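Local coordinates for cyclic di-GMP receptor atypical PilZ domain-containing protein (Xanthomonas campestris pv. campestris, PDB 3RQA), which is of uncharacterised function but belongs to the atypical PilZ family of cyclic di-GMP receptors and assembles into a tetramer through a parallel helical bundle, at residues E46-L49 and R50-Q54; G68-L72 and L73-M77; L83-A86 and L87-R90. One frame throughout, in Å; residues are numbered along the deposited sequence.

Contact 1 (E46-L49 and R50-Q54); sequences ETLL and RSLGQ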
ATOM      1  N   GLU C  46       7.201  -8.370 -17.308  1.00 22.14           N
ATOM      2  CA  GLU C  46       7.833  -9.639 -16.933  1.00 25.44           C
ATOM      3  C   GLU C  46       7.715  -9.902 -15.427  1.00 24.75           C
ATOM      4  O   GLU C  46       7.372 -11.003 -15.007  1.00 25.96           O
ATOM      5  CB  GLU C  46       9.320  -9.661 -17.339  1.00 24.94           C
ATOM      6  CG  GLU C  46      10.097 -10.870 -16.786  1.00 27.31           C
ATOM      7  CD  GLU C  46      11.538 -10.961 -17.279  1.00 28.13           C
ATOM      8  OE1 GLU C  46      12.082  -9.945 -17.745  1.00 30.86           O
ATOM      9  OE2 GLU C  46      12.134 -12.056 -17.182  1.00 28.10           O
ATOM     10  N   THR C  47       7.993  -8.883 -14.624  1.00 24.86           N
ATOM     11  CA  THR C  47       7.927  -9.026 -13.174  1.00 27.02           C
ATOM     12  C   THR C  47       6.518  -9.371 -12.731  1.00 26.10           C
ATOM     13  O   THR C  47       6.329 -10.217 -11.874  1.00 29.05           O
ATOM     14  CB  THR C  47       8.405  -7.745 -12.457  1.00 27.82           C
ATOM     15  OG1 THR C  47       9.792  -7.530 -12.758  1.00 28.04           O
ATOM     16  CG2 THR C  47       8.239  -7.883 -10.938  1.00 30.12           C
ATOM     17  N   LEU C  48       5.532  -8.719 -13.326  1.00 23.75           N
ATOM     18  CA  LEU C  48       4.150  -8.990 -13.003  1.00 24.94           C
ATOM     19  C   LEU C  48       3.805 -10.467 -13.257  1.00 25.65           C
ATOM     20  O   LEU C  48       3.237 -11.139 -12.397  1.00 25.83           O
ATOM     21  CB  LEU C  48       3.224  -8.100 -13.853  1.00 22.86           C
ATOM     22  CG  LEU C  48       1.757  -8.553 -13.917  1.00 24.60           C
ATOM     23  CD1 LEU C  48       1.192  -8.657 -12.507  1.00 25.51           C
ATOM     24  CD2 LEU C  48       0.936  -7.578 -14.774  1.00 26.64           C
ATOM     25  N   LEU C  49       4.138 -10.951 -14.451  1.00 25.43           N
ATOM     26  CA  LEU C  49       3.847 -12.327 -14.846  1.00 26.17           C
ATOM     27  C   LEU C  49       4.562 -13.373 -13.988  1.00 24.30           C
ATOM     28  O   LEU C  49       3.942 -14.326 -13.503  1.00 21.90           O
ATOM     29  CB  LEU C  49       4.196 -12.520 -16.334  1.00 27.63           C
ATOM     30  CG  LEU C  49       3.072 -12.377 -17.375  1.00 28.80           C
ATOM     31  CD1 LEU C  49       2.155 -11.249 -17.015  1.00 32.74           C
ATOM     32  CD2 LEU C  49       3.681 -12.159 -18.752  1.00 28.94           C
ATOM     33  N   ARG C  50       5.863 -13.196 -13.794  1.00 23.83           N
ATOM     34  CA  ARG C  50       6.628 -14.148 -13.006  1.00 24.70           C
ATOM     35  C   ARG C  50       6.194 -14.163 -11.543  1.00 26.10           C
ATOM     36  O   ARG C  50       5.953 -15.222 -10.979  1.00 23.02           O
ATOM     37  CB  ARG C  50       8.121 -13.839 -13.093  1.00 26.65           C
ATOM     38  CG  ARG C  50       8.735 -14.103 -14.464  1.00 31.27           C
ATOM     39  CD  ARG C  50      10.261 -13.996 -14.409  1.00 31.53           C
ATOM     40  NE  ARG C  50      10.859 -14.140 -15.733  1.00 36.94           N
ATOM     41  CZ  ARG C  50      10.811 -15.244 -16.478  1.00 37.13           C
ATOM     42  NH1 ARG C  50      11.384 -15.257 -17.674  1.00 38.95           N
ATOM     43  NH2 ARG C  50      10.210 -16.335 -16.032  1.00 36.21           N
ATOM     44  N   SER C  51       6.090 -12.985 -10.937  1.00 25.41           N
ATOM     45  CA  SER C  51       5.690 -12.892  -9.539  1.00 27.99           C
ATOM     46  C   SER C  51       4.326 -13.524  -9.360  1.00 27.72           C
ATOM     47  O   SER C  51       4.081 -14.252  -8.399  1.00 25.86           O
ATOM     48  CB  SER C  51       5.650 -11.428  -9.100  1.00 30.11           C
ATOM     49  OG  SER C  51       6.911 -10.812  -9.303  1.00 34.66           O
ATOM     50  N   LEU C  52       3.447 -13.250 -10.316  1.00 30.52           N
ATOM     51  CA  LEU C  52       2.088 -13.775 -10.305  1.00 32.90           C
ATOM     52  C   LEU C  52       2.127 -15.310 -10.302  1.00 33.53           C
ATOM     53  O   LEU C  52       1.358 -15.965  -9.598  1.00 35.36           O
ATOM     54  CB  LEU C  52       1.344 -13.253 -11.540  1.00 33.74           C
ATOM     55  CG  LEU C  52      -0.181 -13.138 -11.547  1.00 35.53           C
ATOM     56  CD1 LEU C  52      -0.654 -12.321 -10.337  1.00 34.71           C
ATOM     57  CD2 LEU C  52      -0.624 -12.482 -12.857  1.00 32.85           C
ATOM     58  N   GLY C  53       3.041 -15.877 -11.077  1.00 33.45           N
ATOM     59  CA  GLY C  53       3.146 -17.324 -11.147  1.00 34.31           C
ATOM     60  C   GLY C  53       3.629 -17.939  -9.843  1.00 34.84           C
ATOM     61  O   GLY C  53       3.110 -18.964  -9.383  1.00 31.51           O
ATOM     62  N   GLN C  54       4.620 -17.302  -9.233  1.00 33.25           N
ATOM     63  CA  GLN C  54       5.181 -17.805  -7.992  1.00 35.03           C
ATOM     64  C   GLN C  54       4.183 -17.825  -6.853  1.00 36.45           C
ATOM     65  O   GLN C  54       4.288 -18.648  -5.947  1.00 36.71           O
ATOM     66  CB  GLN C  54       6.389 -16.976  -7.597  1.00 35.44           C
ATOM     67  CG  GLN C  54       7.546 -17.138  -8.542  1.00 38.69           C
ATOM     68  CD  GLN C  54       8.748 -16.362  -8.083  1.00 43.41           C
ATOM     69  OE1 GLN C  54       9.130 -15.359  -8.696  1.00 46.23           O
ATOM     70  NE2 GLN C  54       9.350 -16.808  -6.980  1.00 45.83           N
TER
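Glu46 lies across the end of Arg50 one helical turn on, its CG and carboxylate alongside CD and NE of the arginine. Glu46 OE2 accepts from Arg50 NE at 2.8 Å in a nearly straight bond (167°), sitting in the guanidinium plane at its edge and using its anti lone pair. A second, weak bond to the same oxygen comes from Arg50 NH1 at 3.3 Å, completing an i to i+4 salt bridge in which the carboxylate and guanidinium planes are 55° apart. Arg50 is extended from CG to NE, which carries its charge to the glutamate; NH1 also forms a salt bridge with Asp170 on helix 165-185.

On another face of helix 42-55, Thr47 O is gripped twice by one residue: Ser51 N donates at 2.9 Å and Ser51 OG at 2.7 Å, from opposite faces of the carbonyl plane. The serine OG stands beside its own backbone N (chi1 -57°), which turns the hydroxyl back along the helix. On a further face, Leu48 CD1 and Leu52 CD2 approach to 4.2 Å. The helix thus satisfies a buried hydroxyl with its own backbone, while Arg50, shared by two carboxylates, ties it to helix 165-185 and probably stays charged.

Contact 2 (G68-L72 and L73-M77); sequences GELPL and LVQRM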
ATOM      1  N   GLY C  68       8.299 -25.975   9.762  1.00 94.81           N
ATOM      2  CA  GLY C  68       9.493 -26.770   9.548  1.00 95.52           C
ATOM      3  C   GLY C  68      10.361 -26.099   8.501  1.00 96.01           C
ATOM      4  O   GLY C  68       9.839 -25.467   7.579  1.00 96.20           O
ATOM      5  N   GLU C  69      11.680 -26.221   8.639  1.00 96.04           N
ATOM      6  CA  GLU C  69      12.617 -25.615   7.692  1.00 96.54           C
ATOM      7  C   GLU C  69      12.598 -24.089   7.818  1.00 95.49           C
ATOM      8  O   GLU C  69      13.347 -23.386   7.137  1.00 95.85           O
ATOM      9  CB  GLU C  69      12.252 -26.028   6.255  1.00 98.54           C
ATOM     10  CG  GLU C  69      13.250 -25.605   5.180  1.00100.18           C
ATOM     11  CD  GLU C  69      14.567 -26.352   5.273  1.00101.32           C
ATOM     12  OE1 GLU C  69      14.558 -27.599   5.175  1.00102.06           O
ATOM     13  OE2 GLU C  69      15.614 -25.691   5.442  1.00102.08           O
ATOM     14  N   LEU C  70      11.745 -23.583   8.706  1.00 93.71           N
ATOM     15  CA  LEU C  70      11.612 -22.145   8.922  1.00 90.97           C
ATOM     16  C   LEU C  70      11.129 -21.838  10.341  1.00 88.00           C
ATOM     17  O   LEU C  70      10.317 -22.578  10.897  1.00 88.69           O
ATOM     18  CB  LEU C  70      10.613 -21.566   7.923  1.00 91.92           C
ATOM     19  CG  LEU C  70      10.363 -20.066   8.039  1.00 93.06           C
ATOM     20  CD1 LEU C  70      11.349 -19.323   7.150  1.00 93.63           C
ATOM     21  CD2 LEU C  70       8.933 -19.756   7.640  1.00 93.74           C
ATOM     22  N   PRO C  71      11.622 -20.741  10.945  1.00 84.51           N
ATOM     23  CA  PRO C  71      11.209 -20.371  12.303  1.00 80.98           C
ATOM     24  C   PRO C  71       9.737 -19.974  12.366  1.00 77.48           C
ATOM     25  O   PRO C  71       8.884 -20.649  11.791  1.00 77.39           O
ATOM     26  CB  PRO C  71      12.147 -19.215  12.642  1.00 81.71           C
ATOM     27  CG  PRO C  71      12.405 -18.596  11.312  1.00 82.36           C
ATOM     28  CD  PRO C  71      12.630 -19.797  10.435  1.00 83.23           C
ATOM     29  N   LEU C  72       9.435 -18.889  13.069  1.00 73.36           N
ATOM     30  CA  LEU C  72       8.056 -18.425  13.171  1.00 69.18           C
ATOM     31  C   LEU C  72       7.980 -16.923  12.909  1.00 66.07           C
ATOM     32  O   LEU C  72       6.931 -16.402  12.529  1.00 64.10           O
ATOM     33  CB  LEU C  72       7.477 -18.741  14.555  1.00 69.54           C
ATOM     34  CG  LEU C  72       5.972 -18.485  14.715  1.00 70.37           C
ATOM     35  CD1 LEU C  72       5.201 -19.403  13.777  1.00 70.48           C
ATOM     36  CD2 LEU C  72       5.542 -18.720  16.158  1.00 69.68           C
ATOM     37  N   LEU C  73       9.097 -16.232  13.117  1.00 61.86           N
ATOM     38  CA  LEU C  73       9.156 -14.797  12.885  1.00 58.08           C
ATOM     39  C   LEU C  73       8.961 -14.564  11.384  1.00 55.30           C
ATOM     40  O   LEU C  73       8.353 -13.576  10.966  1.00 52.83           O
ATOM     41  CB  LEU C  73      10.516 -14.248  13.341  1.00 59.86           C
ATOM     42  CG  LEU C  73      10.825 -12.740  13.342  1.00 60.53           C
ATOM     43  CD1 LEU C  73      10.875 -12.207  11.926  1.00 60.96           C
ATOM     44  CD2 LEU C  73       9.785 -11.998  14.153  1.00 61.16           C
ATOM     45  N   VAL C  74       9.473 -15.489  10.578  1.00 51.55           N
ATOM     46  CA  VAL C  74       9.354 -15.377   9.131  1.00 48.64           C
ATOM     47  C   VAL C  74       7.951 -15.742   8.640  1.00 47.40           C
ATOM     48  O   VAL C  74       7.500 -15.223   7.615  1.00 47.29           O
ATOM     49  CB  VAL C  74      10.408 -16.257   8.426  1.00 48.18           C
ATOM     50  CG1 VAL C  74      10.303 -16.105   6.910  1.00 46.81           C
ATOM     51  CG2 VAL C  74      11.791 -15.850   8.883  1.00 47.34           C
ATOM     52  N   GLN C  75       7.263 -16.623   9.365  1.00 45.44           N
ATOM     53  CA  GLN C  75       5.902 -17.008   8.988  1.00 44.34           C
ATOM     54  C   GLN C  75       5.005 -15.784   9.153  1.00 41.54           C
ATOM     55  O   GLN C  75       4.169 -15.500   8.300  1.00 40.49           O
ATOM     56  CB  GLN C  75       5.364 -18.133   9.879  1.00 46.94           C
ATOM     57  CG  GLN C  75       6.219 -19.388   9.944  1.00 51.94           C
ATOM     58  CD  GLN C  75       5.559 -20.509  10.744  1.00 55.52           C
ATOM     59  OE1 GLN C  75       6.213 -21.483  11.113  1.00 57.54           O
ATOM     60  NE2 GLN C  75       4.255 -20.378  11.005  1.00 55.97           N
ATOM     61  N   ARG C  76       5.181 -15.068  10.263  1.00 39.28           N
ATOM     62  CA  ARG C  76       4.397 -13.862  10.532  1.00 38.25           C
ATOM     63  C   ARG C  76       4.662 -12.818   9.452  1.00 35.52           C
ATOM     64  O   ARG C  76       3.731 -12.210   8.930  1.00 33.72           O
ATOM     65  CB  ARG C  76       4.742 -13.270  11.905  1.00 40.93           C
ATOM     66  CG  ARG C  76       3.930 -13.825  13.080  1.00 46.93           C
ATOM     67  CD  ARG C  76       4.300 -15.259  13.413  1.00 52.76           C
ATOM     68  NE  ARG C  76       3.726 -15.694  14.689  1.00 57.60           N
ATOM     69  CZ  ARG C  76       2.491 -16.165  14.848  1.00 59.06           C
ATOM     70  NH1 ARG C  76       1.676 -16.277  13.811  1.00 59.10           N
ATOM     71  NH2 ARG C  76       2.068 -16.522  16.052  1.00 61.00           N
ATOM     72  N   MET C  77       5.936 -12.608   9.127  1.00 31.36           N
ATOM     73  CA  MET C  77       6.305 -11.654   8.088  1.00 30.15           C
ATOM     74  C   MET C  77       5.557 -12.021   6.798  1.00 27.21           C
ATOM     75  O   MET C  77       4.914 -11.165   6.179  1.00 26.14           O
ATOM     76  CB  MET C  77       7.833 -11.653   7.885  1.00 28.34           C
ATOM     77  CG  MET C  77       8.584 -10.902   8.999  1.00 31.47           C
ATOM     78  SD  MET C  77      10.390 -11.058   9.018  1.00 24.46           S
ATOM     79  CE  MET C  77      10.808 -10.222   7.556  1.00 30.65           C
TER
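Leu70 reaches from the loop over the first turn of helix 73-95 and lays CD1 on Val74, 3.4 Å from Val74 CG1, a close fit for two methyl carbons. With CG trans to the backbone N (chi1 180°), the leucine crosses the valine at about a right angle, and its other methyl, CD2, runs to 3.6 Å from Gln75 CG, the two chains lying antiparallel as they pass. Val74 uses both branches: CG1 faces Leu70, while CG2 meets Pro71 CG at 3.7 Å.

Leu72 occupies the N-cap position, where its backbone oxygen serves the first turn. Arg76 N bonds to Leu72 O at 3.2 Å with a fairly straight 164° angle; Gln75 N reaches the same oxygen only weakly. Leucine has no side-chain oxygen to offer as a cap, and its branches lie instead against the side chain of Arg76. Leu72 CG lies 3.6 Å from Arg76 NE, and Leu72 CD1 stands over one face of the guanidinium, offset toward the rim. Arg76 gets there through a bend at chi2 (71°), which folds CD back to 3.0 Å from Leu72 O.

The arginine's charged end passes on to a salt bridge between NH2 and Asp57 of the third subunit. On another flank, Leu70 packs on Leu73 of the second subunit and Val74 on its Met77. The contact is therefore the capped N-terminal end of helix 73-95, far from the barrel of its own chain, where the loop after helix 42-55 enters the helical bundle between neighbouring subunits.

Contact 3 (L83-A86 and L87-R90); sequences LILA and LIGR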
ATOM      1  N   LEU C  83      -1.362  -9.982   3.706  1.00 21.87           N
ATOM      2  CA  LEU C  83      -2.331  -8.959   4.112  1.00 22.80           C
ATOM      3  C   LEU C  83      -2.104  -7.640   3.369  1.00 22.14           C
ATOM      4  O   LEU C  83      -3.037  -7.055   2.821  1.00 21.50           O
ATOM      5  CB  LEU C  83      -2.253  -8.717   5.632  1.00 22.39           C
ATOM      6  CG  LEU C  83      -3.231  -9.430   6.579  1.00 27.47           C
ATOM      7  CD1 LEU C  83      -4.164 -10.381   5.826  1.00 21.65           C
ATOM      8  CD2 LEU C  83      -2.445 -10.164   7.641  1.00 27.15           C
ATOM      9  N   ILE C  84      -0.863  -7.165   3.360  1.00 21.15           N
ATOM     10  CA  ILE C  84      -0.556  -5.923   2.666  1.00 21.87           C
ATOM     11  C   ILE C  84      -0.987  -6.045   1.202  1.00 23.33           C
ATOM     12  O   ILE C  84      -1.657  -5.162   0.666  1.00 23.20           O
ATOM     13  CB  ILE C  84       0.952  -5.611   2.749  1.00 22.06           C
ATOM     14  CG1 ILE C  84       1.321  -5.224   4.195  1.00 22.12           C
ATOM     15  CG2 ILE C  84       1.308  -4.527   1.740  1.00 20.94           C
ATOM     16  CD1 ILE C  84       2.815  -5.346   4.526  1.00 22.11           C
ATOM     17  N   LEU C  85      -0.615  -7.156   0.569  1.00 24.46           N
ATOM     18  CA  LEU C  85      -0.951  -7.401  -0.830  1.00 26.31           C
ATOM     19  C   LEU C  85      -2.454  -7.322  -1.053  1.00 26.21           C
ATOM     20  O   LEU C  85      -2.914  -6.675  -1.980  1.00 26.77           O
ATOM     21  CB  LEU C  85      -0.463  -8.783  -1.272  1.00 28.28           C
ATOM     22  CG  LEU C  85       0.149  -8.946  -2.668  1.00 28.85           C
ATOM     23  CD1 LEU C  85      -0.212 -10.326  -3.167  1.00 28.78           C
ATOM     24  CD2 LEU C  85      -0.341  -7.876  -3.647  1.00 30.16           C
ATOM     25  N   ALA C  86      -3.215  -7.992  -0.203  1.00 25.95           N
ATOM     26  CA  ALA C  86      -4.664  -7.967  -0.325  1.00 26.04           C
ATOM     27  C   ALA C  86      -5.200  -6.545  -0.151  1.00 26.03           C
ATOM     28  O   ALA C  86      -6.057  -6.113  -0.920  1.00 25.62           O
ATOM     29  CB  ALA C  86      -5.301  -8.899   0.709  1.00 24.73           C
ATOM     30  N   LEU C  87      -4.703  -5.823   0.852  1.00 24.75           N
ATOM     31  CA  LEU C  87      -5.163  -4.457   1.089  1.00 27.38           C
ATOM     32  C   LEU C  87      -4.792  -3.507  -0.054  1.00 28.93           C
ATOM     33  O   LEU C  87      -5.587  -2.637  -0.431  1.00 27.39           O
ATOM     34  CB  LEU C  87      -4.627  -3.924   2.422  1.00 26.72           C
ATOM     35  CG  LEU C  87      -5.353  -4.430   3.685  1.00 29.79           C
ATOM     36  CD1 LEU C  87      -4.533  -4.120   4.922  1.00 26.85           C
ATOM     37  CD2 LEU C  87      -6.750  -3.793   3.783  1.00 30.26           C
ATOM     38  N   ILE C  88      -3.599  -3.667  -0.621  1.00 28.69           N
ATOM     39  CA  ILE C  88      -3.221  -2.788  -1.723  1.00 32.28           C
ATOM     40  C   ILE C  88      -4.123  -3.107  -2.915  1.00 30.47           C
ATOM     41  O   ILE C  88      -4.518  -2.214  -3.658  1.00 31.82           O
ATOM     42  CB  ILE C  88      -1.718  -2.940  -2.109  1.00 33.81           C
ATOM     43  CG1 ILE C  88      -1.360  -1.965  -3.235  1.00 37.64           C
ATOM     44  CG2 ILE C  88      -1.421  -4.351  -2.543  1.00 36.72           C
ATOM     45  CD1 ILE C  88      -1.197  -0.525  -2.799  1.00 38.85           C
ATOM     46  N   GLY C  89      -4.466  -4.382  -3.077  1.00 29.54           N
ATOM     47  CA  GLY C  89      -5.345  -4.776  -4.167  1.00 29.92           C
ATOM     48  C   GLY C  89      -6.727  -4.171  -3.981  1.00 31.97           C
ATOM     49  O   GLY C  89      -7.392  -3.758  -4.943  1.00 30.17           O
ATOM     50  N   ARG C  90      -7.169  -4.121  -2.729  1.00 31.57           N
ATOM     51  CA  ARG C  90      -8.465  -3.549  -2.408  1.00 31.04           C
ATOM     52  C   ARG C  90      -8.440  -2.052  -2.724  1.00 31.56           C
ATOM     53  O   ARG C  90      -9.392  -1.514  -3.277  1.00 30.36           O
ATOM     54  CB  ARG C  90      -8.791  -3.768  -0.926  1.00 29.30           C
ATOM     55  CG  ARG C  90     -10.133  -3.193  -0.499  1.00 30.66           C
ATOM     56  CD  ARG C  90     -10.505  -3.651   0.891  1.00 26.56           C
ATOM     57  NE  ARG C  90     -10.478  -5.109   0.982  1.00 29.95           N
ATOM     58  CZ  ARG C  90     -11.424  -5.911   0.503  1.00 28.72           C
ATOM     59  NH1 ARG C  90     -11.309  -7.224   0.627  1.00 29.54           N
ATOM     60  NH2 ARG C  90     -12.496  -5.402  -0.078  1.00 31.02           N
TER
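Leu85 and Ile88 meet through one branch each, Leu85 CD2 lying 3.8 Å from Ile88 CG2, with the two chains set at a slant to one another; the exact place of that isoleucine methyl is doubtful, because the model brings it too close to Leu85 O. Ile88 sends CG1 trans to its backbone N (chi1 -178°), which leads its longer branch away from the preceding turn while CG2 stays near the helix backbone. Leu87 is turned differently: its CG is trans to the carbonyl carbon, beside its own N (chi1 -78°), and leans back over the preceding turn until CG is 3.6 Å from Leu83 O. Neighbours in sequence thus direct their branches in different ways, one along the helix and one off it.

These turns belong to the long helix 73-95, which builds the parallel four-helix bundle of the tetramer. Ile84 and Ile88 pack on the same residues of the second subunit, Ile84 on Ile84 and Ile88 on Ile88, as expected of parallel helices. Leu85 instead touches Leu87 of that subunit and also Trp134 and Leu135 of its own chain.

The backbone beneath these side chains is held by regular i to i+4 bonds. Leu87 N donates to Leu83 O at 2.9 Å and Ile88 N to Ile84 O at 2.8 Å. Arg90 N bonds to Ala86 O at 2.9 Å, and the side chain of Arg90 forms a salt bridge through NH1 with Glu137 of the third subunit.

The three contacts follow one another along the chain without touching. Contact 1 is on helix 42-55, whereas contacts 2 and 3 share helix 73-95, the first at its N-terminal end and the second further along, with centres about 21 Å apart and nearest atoms about 6 Å apart. The centre of contact 1 is about 17 Å from that of contact 3, with nearest atoms about 7 Å apart, and about 23 Å from that of contact 2. Subunit packing joins them more directly: Leu48 and Ser51 rest on Leu83 of the second subunit, a residue of contact 3 in that copy. An acetate ion about 5 Å from the Thr47 side chain probably comes from the crystallisation liquor.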